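Local structure of dihydroxyacetone kinase (Citrobacter freundii, 1UN8) at residues 87-90 against 91-95; 163-167 against 168-172; 322-325 against 326-329; 207-211 against 212-216. The protein phosphorylates dihydroxyacetone with ATP to give dihydroxyacetone phosphate, working as a homodimer that depends on divalent magnesium or calcium ions. All coordinates share one frame; numbering follows the deposited sequence.

Contact 1. Residues 87-90 against 91-95; sequences SVDA and VLTAI
Asp89 and Thr93, one turn apart near the start of helix 88-98, meet at one carbonyl: Asp89 O accepts both the backbone N-H and the hydroxyl of Thr93. Thr93 N comes at 2.9 Å from Asp89 O on a nearly straight N-H path (172°). Thr93 OG1 donates to the same Asp89 O, also at 2.9 Å, but from above the carbonyl plane, 42° out of it. The Thr93 torsion explains this: OG1 lies beside its own backbone N, anti to the carbonyl carbon (chi1 -62°), which turns it back toward the Asp89 carbonyl. The Asp89 and Thr93 side chains pass obliquely, Asp89 OD1 staying 4.0 Å from Thr93 OG1. Before the first turn, Ser87 is the N-cap; its OG accepts from Ala90 N at 3.0 Å, satisfying an N-H that has no carbonyl one turn back within the helix. Val91 N, Leu92 N and Ala94 N then bond to Ser87 O, Val88 O and Ala90 O in the i to i+4 pattern. Val88 and Val91 pack on helix 112-127, Thr93 and Ala94 on Ile40 of strand 40-43, and Ile95 on strands 52-59 and 104-109, while Leu92 touches Ala346 of the second subunit.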
loop_
_atom_site.group_PDB
_atom_site.type_symbol
_atom_site.label_atom_id
_atom_site.label_comp_id
_atom_site.label_asym_id
_atom_site.label_seq_id
_atom_site.Cartn_x
_atom_site.Cartn_y
_atom_site.Cartn_z
ATOM N N SER A 87 0.678 -6.879 26.814
ATOM C CA SER A 87 0.631 -7.488 28.147
ATOM C C SER A 87 -0.491 -6.867 28.982
ATOM O O SER A 87 -0.950 -5.765 28.688
ATOM C CB SER A 87 1.954 -7.272 28.870
ATOM O OG SER A 87 2.099 -5.909 29.228
ATOM N N VAL A 88 -0.932 -7.578 30.022
ATOM C CA VAL A 88 -1.983 -7.068 30.898
ATOM C C VAL A 88 -1.511 -5.736 31.496
ATOM O O VAL A 88 -2.246 -4.747 31.540
ATOM C CB VAL A 88 -2.278 -8.066 32.038
ATOM C CG1 VAL A 88 -3.368 -7.522 32.950
ATOM C CG2 VAL A 88 -2.703 -9.394 31.456
ATOM N N ASP A 89 -0.261 -5.735 31.937
ATOM C CA ASP A 89 0.374 -4.567 32.521
ATOM C C ASP A 89 0.231 -3.367 31.585
ATOM O O ASP A 89 -0.159 -2.263 31.994
ATOM C CB ASP A 89 1.852 -4.869 32.727
ATOM C CG ASP A 89 2.386 -4.314 34.019
ATOM O OD1 ASP A 89 2.262 -3.081 34.245
ATOM O OD2 ASP A 89 2.930 -5.122 34.811
ATOM N N ALA A 90 0.556 -3.593 30.319
ATOM C CA ALA A 90 0.477 -2.537 29.338
ATOM C C ALA A 90 -0.918 -1.941 29.245
ATOM O O ALA A 90 -1.079 -0.720 29.299
ATOM C CB ALA A 90 0.920 -3.064 27.978
ATOM N N VAL A 91 -1.930 -2.795 29.110
ATOM C CA VAL A 91 -3.291 -2.308 28.972
ATOM C C VAL A 91 -3.702 -1.488 30.183
ATOM O O VAL A 91 -4.291 -0.414 30.046
ATOM C CB VAL A 91 -4.301 -3.470 28.766
ATOM C CG1 VAL A 91 -5.727 -2.913 28.636
ATOM C CG2 VAL A 91 -3.943 -4.254 27.515
ATOM N N LEU A 92 -3.380 -1.988 31.369
ATOM C CA LEU A 92 -3.735 -1.278 32.590
ATOM C C LEU A 92 -3.112 0.116 32.565
ATOM O O LEU A 92 -3.801 1.125 32.759
ATOM C CB LEU A 92 -3.239 -2.049 33.817
ATOM C CG LEU A 92 -3.637 -1.460 35.174
ATOM C CD1 LEU A 92 -5.143 -1.215 35.207
ATOM C CD2 LEU A 92 -3.211 -2.409 36.296
ATOM N N THR A 93 -1.804 0.159 32.314
ATOM C CA THR A 93 -1.067 1.408 32.254
ATOM C C THR A 93 -1.770 2.442 31.395
ATOM O O THR A 93 -1.807 3.623 31.743
ATOM C CB THR A 93 0.334 1.174 31.703
ATOM O OG1 THR A 93 1.038 0.288 32.578
ATOM C CG2 THR A 93 1.092 2.479 31.584
ATOM N N ALA A 94 -2.326 2.012 30.270
ATOM C CA ALA A 94 -3.031 2.943 29.392
ATOM C C ALA A 94 -4.316 3.458 30.040
ATOM O O ALA A 94 -4.638 4.636 29.949
ATOM C CB ALA A 94 -3.353 2.262 28.069
ATOM N N ILE A 95 -5.049 2.559 30.683
ATOM C CA ILE A 95 -6.308 2.908 31.335
ATOM C C ILE A 95 -6.056 3.999 32.377
ATOM O O ILE A 95 -6.680 5.063 32.345
ATOM C CB ILE A 95 -6.945 1.654 32.029
ATOM C CG1 ILE A 95 -7.711 0.801 31.007
ATOM C CG2 ILE A 95 -7.909 2.098 33.130
ATOM C CD1 ILE A 95 -6.963 0.561 29.717
#

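Contact 2. Residues 163-167 against 168-172; sequences GYFAE and RGYNL
Tyr164 and Arg168 stack flat: the guanidinium lies over one face of the phenol ring, centres 3.8 Å apart and planes only 12° from parallel, a cation-pi arrangement. Tyr164 CE1 sits beneath the middle of the guanidinium, 3.3 Å from Arg168 CZ, and Arg168 CD adds a CH-pi contact over the same ring face. The arginine chain is extended from CG to NE, which carries it back along the last helical turn. A second aromatic contact is T-shaped: the edge of Phe165 points at the face of Tyr170, with centroids 5.1 Å apart and planes at 83°. Phe165 CD1 stands over the centre of the Tyr170 ring.

Among the polar bonds, Arg168 NH1 donates to Tyr164 O at 3.0 Å, the oxygen lying near the guanidinium plane; this tethers the stacked group to the backbone. The backbone bonds form a Schellman motif: Tyr170 N reaches Phe165 O at 3.2 Å, and Gly169 N reaches Ala166 O. Gly169, at positive phi (63°), is the C-prime residue of this helix end.

Glu167 turns its polar end elsewhere, to a salt bridge from OE1 to Arg43. The motif ends helix 155-167; Tyr164 rests on Lys316 and Ala317 of helix 314-319, and Asn171 caps helix 172-184 by accepting from Thr174 N.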
loop_
_atom_site.group_PDB
_atom_site.type_symbol
_atom_site.label_atom_id
_atom_site.label_comp_id
_atom_site.label_asym_id
_atom_site.label_seq_id
_atom_site.Cartn_x
_atom_site.Cartn_y
_atom_site.Cartn_z
ATOM N N GLY A 163 -16.030 7.014 19.021
ATOM C CA GLY A 163 -15.373 8.300 19.134
ATOM C C GLY A 163 -16.327 9.473 19.040
ATOM O O GLY A 163 -16.195 10.452 19.776
ATOM N N TYR A 164 -17.285 9.379 18.129
ATOM C CA TYR A 164 -18.264 10.436 17.938
ATOM C C TYR A 164 -18.917 10.801 19.268
ATOM O O TYR A 164 -18.862 11.950 19.703
ATOM C CB TYR A 164 -19.343 9.981 16.961
ATOM C CG TYR A 164 -20.425 11.008 16.742
ATOM C CD1 TYR A 164 -20.250 12.041 15.822
ATOM C CD2 TYR A 164 -21.608 10.974 17.482
ATOM C CE1 TYR A 164 -21.232 13.023 15.646
ATOM C CE2 TYR A 164 -22.594 11.951 17.318
ATOM C CZ TYR A 164 -22.400 12.973 16.398
ATOM O OH TYR A 164 -23.363 13.953 16.236
ATOM N N PHE A 165 -19.527 9.815 19.911
ATOM C CA PHE A 165 -20.203 10.031 21.176
ATOM C C PHE A 165 -19.276 10.411 22.324
ATOM O O PHE A 165 -19.594 11.310 23.098
ATOM C CB PHE A 165 -21.030 8.793 21.529
ATOM C CG PHE A 165 -22.189 8.563 20.593
ATOM C CD1 PHE A 165 -23.345 9.335 20.693
ATOM C CD2 PHE A 165 -22.103 7.625 19.570
ATOM C CE1 PHE A 165 -24.400 9.178 19.781
ATOM C CE2 PHE A 165 -23.149 7.459 18.651
ATOM C CZ PHE A 165 -24.300 8.240 18.758
ATOM N N ALA A 166 -18.129 9.750 22.435
ATOM C CA ALA A 166 -17.192 10.054 23.513
ATOM C C ALA A 166 -16.711 11.506 23.492
ATOM O O ALA A 166 -16.636 12.146 24.543
ATOM C CB ALA A 166 -15.998 9.110 23.459
ATOM N N GLU A 167 -16.381 12.020 22.308
ATOM C CA GLU A 167 -15.904 13.397 22.182
ATOM C C GLU A 167 -16.969 14.402 22.575
ATOM O O GLU A 167 -16.664 15.462 23.117
ATOM C CB GLU A 167 -15.449 13.691 20.746
ATOM C CG GLU A 167 -14.065 13.153 20.422
ATOM C CD GLU A 167 -12.950 13.983 21.034
ATOM O OE1 GLU A 167 -11.819 13.458 21.174
ATOM O OE2 GLU A 167 -13.205 15.166 21.358
ATOM N N ARG A 168 -18.220 14.050 22.304
ATOM C CA ARG A 168 -19.347 14.912 22.602
ATOM C C ARG A 168 -19.893 14.748 24.015
ATOM O O ARG A 168 -21.063 15.000 24.272
ATOM C CB ARG A 168 -20.434 14.687 21.554
ATOM C CG ARG A 168 -19.949 15.110 20.184
ATOM C CD ARG A 168 -20.895 14.787 19.048
ATOM N NE ARG A 168 -20.400 15.390 17.812
ATOM C CZ ARG A 168 -19.241 15.077 17.233
ATOM N NH1 ARG A 168 -18.446 14.153 17.768
ATOM N NH2 ARG A 168 -18.862 15.713 16.128
ATOM N N GLY A 169 -19.022 14.317 24.922
ATOM C CA GLY A 169 -19.386 14.161 26.315
ATOM C C GLY A 169 -20.449 13.168 26.748
ATOM O O GLY A 169 -20.854 13.198 27.916
ATOM N N TYR A 170 -20.920 12.298 25.859
ATOM C CA TYR A 170 -21.923 11.329 26.285
ATOM C C TYR A 170 -21.302 10.395 27.320
ATOM O O TYR A 170 -20.085 10.251 27.381
ATOM C CB TYR A 170 -22.443 10.525 25.105
ATOM C CG TYR A 170 -23.306 11.313 24.147
ATOM C CD1 TYR A 170 -22.733 12.160 23.200
ATOM C CD2 TYR A 170 -24.701 11.179 24.165
ATOM C CE1 TYR A 170 -23.528 12.855 22.280
ATOM C CE2 TYR A 170 -25.510 11.863 23.260
ATOM C CZ TYR A 170 -24.920 12.701 22.313
ATOM O OH TYR A 170 -25.712 13.365 21.390
ATOM N N ASN A 171 -22.127 9.758 28.139
ATOM C CA ASN A 171 -21.596 8.879 29.180
ATOM C C ASN A 171 -21.155 7.506 28.681
ATOM O O ASN A 171 -21.578 7.045 27.615
ATOM C CB ASN A 171 -22.621 8.708 30.313
ATOM C CG ASN A 171 -23.928 8.081 29.838
ATOM O OD1 ASN A 171 -23.940 6.972 29.301
ATOM N ND2 ASN A 171 -25.034 8.790 30.036
ATOM N N LEU A 172 -20.304 6.862 29.474
ATOM C CA LEU A 172 -19.782 5.542 29.155
ATOM C C LEU A 172 -20.861 4.604 28.635
ATOM O O LEU A 172 -20.716 3.989 27.580
ATOM C CB LEU A 172 -19.141 4.931 30.398
ATOM C CG LEU A 172 -18.522 3.542 30.258
ATOM C CD1 LEU A 172 -17.609 3.504 29.039
ATOM C CD2 LEU A 172 -17.741 3.207 31.526
#

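Contact 3. Residues 322-325 against 326-329; sequences VETS and NWPT
Trp327 folds back against Thr324 and Val322 where the chain reverses in an irregular loop of the DhaK part, between helix 314-319 and strand 338-339. Its CB starts the contact, lying 3.1 Å from Thr324 OG1 and 3.8 Å from Val322 CG2. CG then runs anti to the backbone N (chi1 172°), carrying the indole away from the threonine and across the valine. CG and CD1 meet the same methyl, with CD1 3.8 Å from Val322 CG2; the two side chains cross at about a right angle, and the methyl comes to the indole obliquely. The indole makes a cation-pi contact with Lys160 and packs on Ile156 and Leu157, all of helix 155-167, while Pro328 CD covers part of one face near its rim. At the bend of the loop, Asn326 is held by a backbone bond to Gly67 and its side chain touches Pro63. The polar tie across the turn is made by Thr324, whose hydroxyl lies between its own backbone N and carbonyl carbon (chi1 59°), turned to the returning arm of the loop: Trp327 N donates to Thr324 OG1 at 3.2 Å, with an N-H...O angle of 148°.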
loop_
_atom_site.group_PDB
_atom_site.type_symbol
_atom_site.label_atom_id
_atom_site.label_comp_id
_atom_site.label_asym_id
_atom_site.label_seq_id
_atom_site.Cartn_x
_atom_site.Cartn_y
_atom_site.Cartn_z
ATOM N N VAL A 322 -12.687 14.000 11.943
ATOM C CA VAL A 322 -11.937 13.643 13.146
ATOM C C VAL A 322 -10.506 14.103 12.903
ATOM O O VAL A 322 -10.209 14.633 11.833
ATOM C CB VAL A 322 -11.974 12.116 13.410
ATOM C CG1 VAL A 322 -13.414 11.665 13.611
ATOM C CG2 VAL A 322 -11.340 11.359 12.241
ATOM N N GLU A 323 -9.625 13.920 13.880
ATOM C CA GLU A 323 -8.236 14.326 13.702
ATOM C C GLU A 323 -7.297 13.159 13.952
ATOM O O GLU A 323 -6.764 13.003 15.052
ATOM C CB GLU A 323 -7.875 15.456 14.653
ATOM C CG GLU A 323 -8.869 16.580 14.654
ATOM C CD GLU A 323 -8.380 17.767 15.439
ATOM O OE1 GLU A 323 -7.628 17.560 16.426
ATOM O OE2 GLU A 323 -8.758 18.901 15.066
ATOM N N THR A 324 -7.090 12.346 12.924
ATOM C CA THR A 324 -6.204 11.195 13.041
ATOM C C THR A 324 -5.262 11.107 11.846
ATOM O O THR A 324 -5.474 11.752 10.820
ATOM C CB THR A 324 -7.011 9.887 13.131
ATOM O OG1 THR A 324 -7.820 9.743 11.953
ATOM C CG2 THR A 324 -7.910 9.897 14.366
ATOM N N SER A 325 -4.225 10.294 11.979
ATOM C CA SER A 325 -3.267 10.154 10.896
ATOM C C SER A 325 -3.823 9.463 9.672
ATOM O O SER A 325 -3.358 9.707 8.559
ATOM C CB SER A 325 -2.045 9.367 11.357
ATOM O OG SER A 325 -1.392 10.007 12.440
ATOM N N ASN A 326 -4.818 8.583 9.849
ATOM C CA ASN A 326 -5.265 7.809 8.690
ATOM C C ASN A 326 -6.761 7.638 8.406
ATOM O O ASN A 326 -7.115 6.897 7.494
ATOM C CB ASN A 326 -4.618 6.423 8.770
ATOM C CG ASN A 326 -3.115 6.487 8.768
ATOM O OD1 ASN A 326 -2.475 6.501 7.725
ATOM N ND2 ASN A 326 -2.535 6.502 9.961
ATOM N N TRP A 327 -7.653 8.287 9.148
ATOM C CA TRP A 327 -9.064 8.117 8.830
ATOM C C TRP A 327 -9.282 8.703 7.448
ATOM O O TRP A 327 -8.868 9.830 7.171
ATOM C CB TRP A 327 -9.971 8.748 9.912
ATOM C CG TRP A 327 -11.393 8.740 9.480
ATOM C CD1 TRP A 327 -12.101 9.771 8.929
ATOM C CD2 TRP A 327 -12.270 7.610 9.490
ATOM N NE1 TRP A 327 -13.364 9.351 8.589
ATOM C CE2 TRP A 327 -13.497 8.029 8.921
ATOM C CE3 TRP A 327 -12.142 6.282 9.920
ATOM C CZ2 TRP A 327 -14.589 7.166 8.771
ATOM C CZ3 TRP A 327 -13.224 5.425 9.772
ATOM C CH2 TRP A 327 -14.435 5.871 9.201
ATOM N N PRO A 328 -9.945 7.935 6.570
ATOM C CA PRO A 328 -10.264 8.407 5.223
ATOM C C PRO A 328 -11.670 8.991 5.144
ATOM O O PRO A 328 -12.624 8.383 5.624
ATOM C CB PRO A 328 -10.135 7.147 4.398
ATOM C CG PRO A 328 -10.742 6.135 5.324
ATOM C CD PRO A 328 -10.177 6.487 6.685
ATOM N N THR A 329 -11.793 10.164 4.535
ATOM C CA THR A 329 -13.081 10.816 4.390
ATOM C C THR A 329 -13.950 10.046 3.411
ATOM O O THR A 329 -13.601 9.908 2.242
ATOM C CB THR A 329 -12.913 12.256 3.861
ATOM O OG1 THR A 329 -12.226 13.038 4.844
ATOM C CG2 THR A 329 -14.277 12.888 3.554
#

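Contact 4. Residues 207-211 against 212-216; sequences RHHPG and HAELG
Glu214 OE2 is gripped by His209, whose NE2 donates to it at 2.8 Å, a His-carboxylate hydrogen bond. The imidazole reaches the oxygen on its anti side, 23° out of the carboxylate plane, with ring and carboxylate nearly coplanar. Arg207 adds a salt bridge: NH1 lies 2.8 Å from Glu214 OE1 and 3.4 Å from OE2, both hydrogen bonds weak, yet guanidinium and carboxylate are turned only 9° apart. Glu214 OE1 also accepts from Gly224 N. Arg207 brings its guanidinium round by a bend at chi3, and its CD passes 3.1 Å from Glu214 OE2. With CG anti to the backbone N (chi1 179°), the extended Glu214 chain spans from the strand to the loop. The arginine beside it would be expected to favour the charged carboxylate. Within the same loop, a type II beta turn from His209 to His212 reverses the chain, with Gly211 at positive phi; His209 CB and His212 CB approach to 3.8 Å. The turn leads into strand 213-215, which lies between strands 186-192 and 226-228: Glu214 bonds to Ala192 through its backbone, Leu215 to Ala225 and Ser226, and His209 and His212 both pack on Val227.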
loop_
_atom_site.group_PDB
_atom_site.type_symbol
_atom_site.label_atom_id
_atom_site.label_comp_id
_atom_site.label_asym_id
_atom_site.label_seq_id
_atom_site.Cartn_x
_atom_site.Cartn_y
_atom_site.Cartn_z
ATOM N N ARG A 207 1.933 -18.726 2.700
ATOM C CA ARG A 207 0.923 -19.585 2.090
ATOM C C ARG A 207 0.403 -18.916 0.830
ATOM O O ARG A 207 0.168 -17.712 0.799
ATOM C CB ARG A 207 -0.212 -19.884 3.063
ATOM C CG ARG A 207 -1.272 -20.823 2.504
ATOM C CD ARG A 207 -2.448 -20.918 3.467
ATOM N NE ARG A 207 -2.010 -20.844 4.850
ATOM C CZ ARG A 207 -2.704 -20.268 5.821
ATOM N NH1 ARG A 207 -3.880 -19.715 5.574
ATOM N NH2 ARG A 207 -2.211 -20.232 7.043
ATOM N N HIS A 208 0.237 -19.708 -0.196
ATOM C CA HIS A 208 -0.236 -19.243 -1.462
ATOM C C HIS A 208 -0.875 -20.392 -2.271
ATOM O O HIS A 208 -0.383 -21.530 -2.238
ATOM C CB HIS A 208 0.940 -18.608 -2.261
ATOM C CG HIS A 208 0.672 -18.453 -3.778
ATOM N ND1 HIS A 208 -0.075 -17.421 -4.301
ATOM C CD2 HIS A 208 1.064 -19.210 -4.832
ATOM C CE1 HIS A 208 -0.133 -17.547 -5.615
ATOM N NE2 HIS A 208 0.549 -18.622 -5.963
ATOM N N HIS A 209 -1.928 -20.118 -2.969
ATOM C CA HIS A 209 -2.507 -21.111 -3.826
ATOM C C HIS A 209 -2.322 -20.555 -5.228
ATOM O O HIS A 209 -2.730 -19.439 -5.535
ATOM C CB HIS A 209 -3.955 -21.402 -3.420
ATOM C CG HIS A 209 -4.144 -21.578 -1.875
ATOM N ND1 HIS A 209 -3.551 -22.587 -1.149
ATOM C CD2 HIS A 209 -4.836 -20.828 -0.984
ATOM C CE1 HIS A 209 -3.868 -22.453 0.126
ATOM N NE2 HIS A 209 -4.647 -21.395 0.253
ATOM N N PRO A 210 -1.653 -21.330 -6.082
ATOM C CA PRO A 210 -1.449 -20.864 -7.454
ATOM C C PRO A 210 -2.735 -20.661 -8.241
ATOM O O PRO A 210 -3.586 -21.551 -8.271
ATOM C CB PRO A 210 -0.565 -21.956 -8.060
ATOM C CG PRO A 210 0.021 -22.659 -6.881
ATOM C CD PRO A 210 -1.075 -22.740 -5.856
ATOM N N GLY A 211 -2.870 -19.514 -8.889
ATOM C CA GLY A 211 -4.046 -19.197 -9.686
ATOM C C GLY A 211 -5.350 -19.123 -8.887
ATOM O O GLY A 211 -6.403 -18.782 -9.436
ATOM N N HIS A 212 -5.278 -19.429 -7.599
ATOM C CA HIS A 212 -6.453 -19.382 -6.739
ATOM C C HIS A 212 -6.404 -18.322 -5.669
ATOM O O HIS A 212 -5.408 -17.592 -5.553
ATOM C CB HIS A 212 -6.654 -20.724 -6.033
ATOM C CG HIS A 212 -6.694 -21.937 -6.995
ATOM N ND1 HIS A 212 -7.667 -22.092 -7.958
ATOM C CD2 HIS A 212 -5.876 -23.011 -7.106
ATOM C CE1 HIS A 212 -7.448 -23.212 -8.624
ATOM N NE2 HIS A 212 -6.367 -23.787 -8.127
ATOM N N ALA A 213 -7.473 -18.218 -4.881
ATOM C CA ALA A 213 -7.547 -17.205 -3.826
ATOM C C ALA A 213 -8.178 -17.740 -2.551
ATOM O O ALA A 213 -9.247 -18.347 -2.583
ATOM C CB ALA A 213 -8.338 -16.000 -4.320
ATOM N N GLU A 214 -7.520 -17.495 -1.423
ATOM C CA GLU A 214 -8.031 -17.967 -0.144
ATOM C C GLU A 214 -9.029 -16.983 0.478
ATOM O O GLU A 214 -8.666 -15.900 0.953
ATOM C CB GLU A 214 -6.876 -18.222 0.826
ATOM C CG GLU A 214 -7.326 -18.703 2.191
ATOM C CD GLU A 214 -6.181 -19.231 3.040
ATOM O OE1 GLU A 214 -6.279 -19.123 4.285
ATOM O OE2 GLU A 214 -5.195 -19.768 2.475
ATOM N N LEU A 215 -10.300 -17.368 0.469
ATOM C CA LEU A 215 -11.342 -16.536 1.036
ATOM C C LEU A 215 -11.298 -16.634 2.557
ATOM O O LEU A 215 -11.233 -17.733 3.116
ATOM C CB LEU A 215 -12.713 -16.991 0.530
ATOM C CG LEU A 215 -13.895 -16.187 1.058
ATOM C CD1 LEU A 215 -13.816 -14.778 0.509
ATOM C CD2 LEU A 215 -15.197 -16.828 0.632
ATOM N N GLY A 216 -11.317 -15.486 3.225
ATOM C CA GLY A 216 -11.311 -15.488 4.674
ATOM C C GLY A 216 -9.983 -15.618 5.391
ATOM O O GLY A 216 -9.960 -15.837 6.601
#

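All four contacts belong to the N-terminal DhaK half, away from the lipid-binding helical barrel. Contacts 2 and 3 are the nearest pair, centres about 17 Å and nearest atoms about 6 Å apart: helix 155-167, which contact 2 ends, also carries Lys160, the cation-pi partner of Trp327 in contact 3. Contact 1 lies about 22 Å from contact 2 between centres, and its Val91 side chain is about 7 Å from that of substrate-binding Asp114. In contact 3 the side chain of Asn326 lies about 11 Å from that of substrate-binding His61. Contact 4 is remote from contact 2, centres about 42 Å apart, but its Arg207 side chain is about 9 Å from that of catalytic His220.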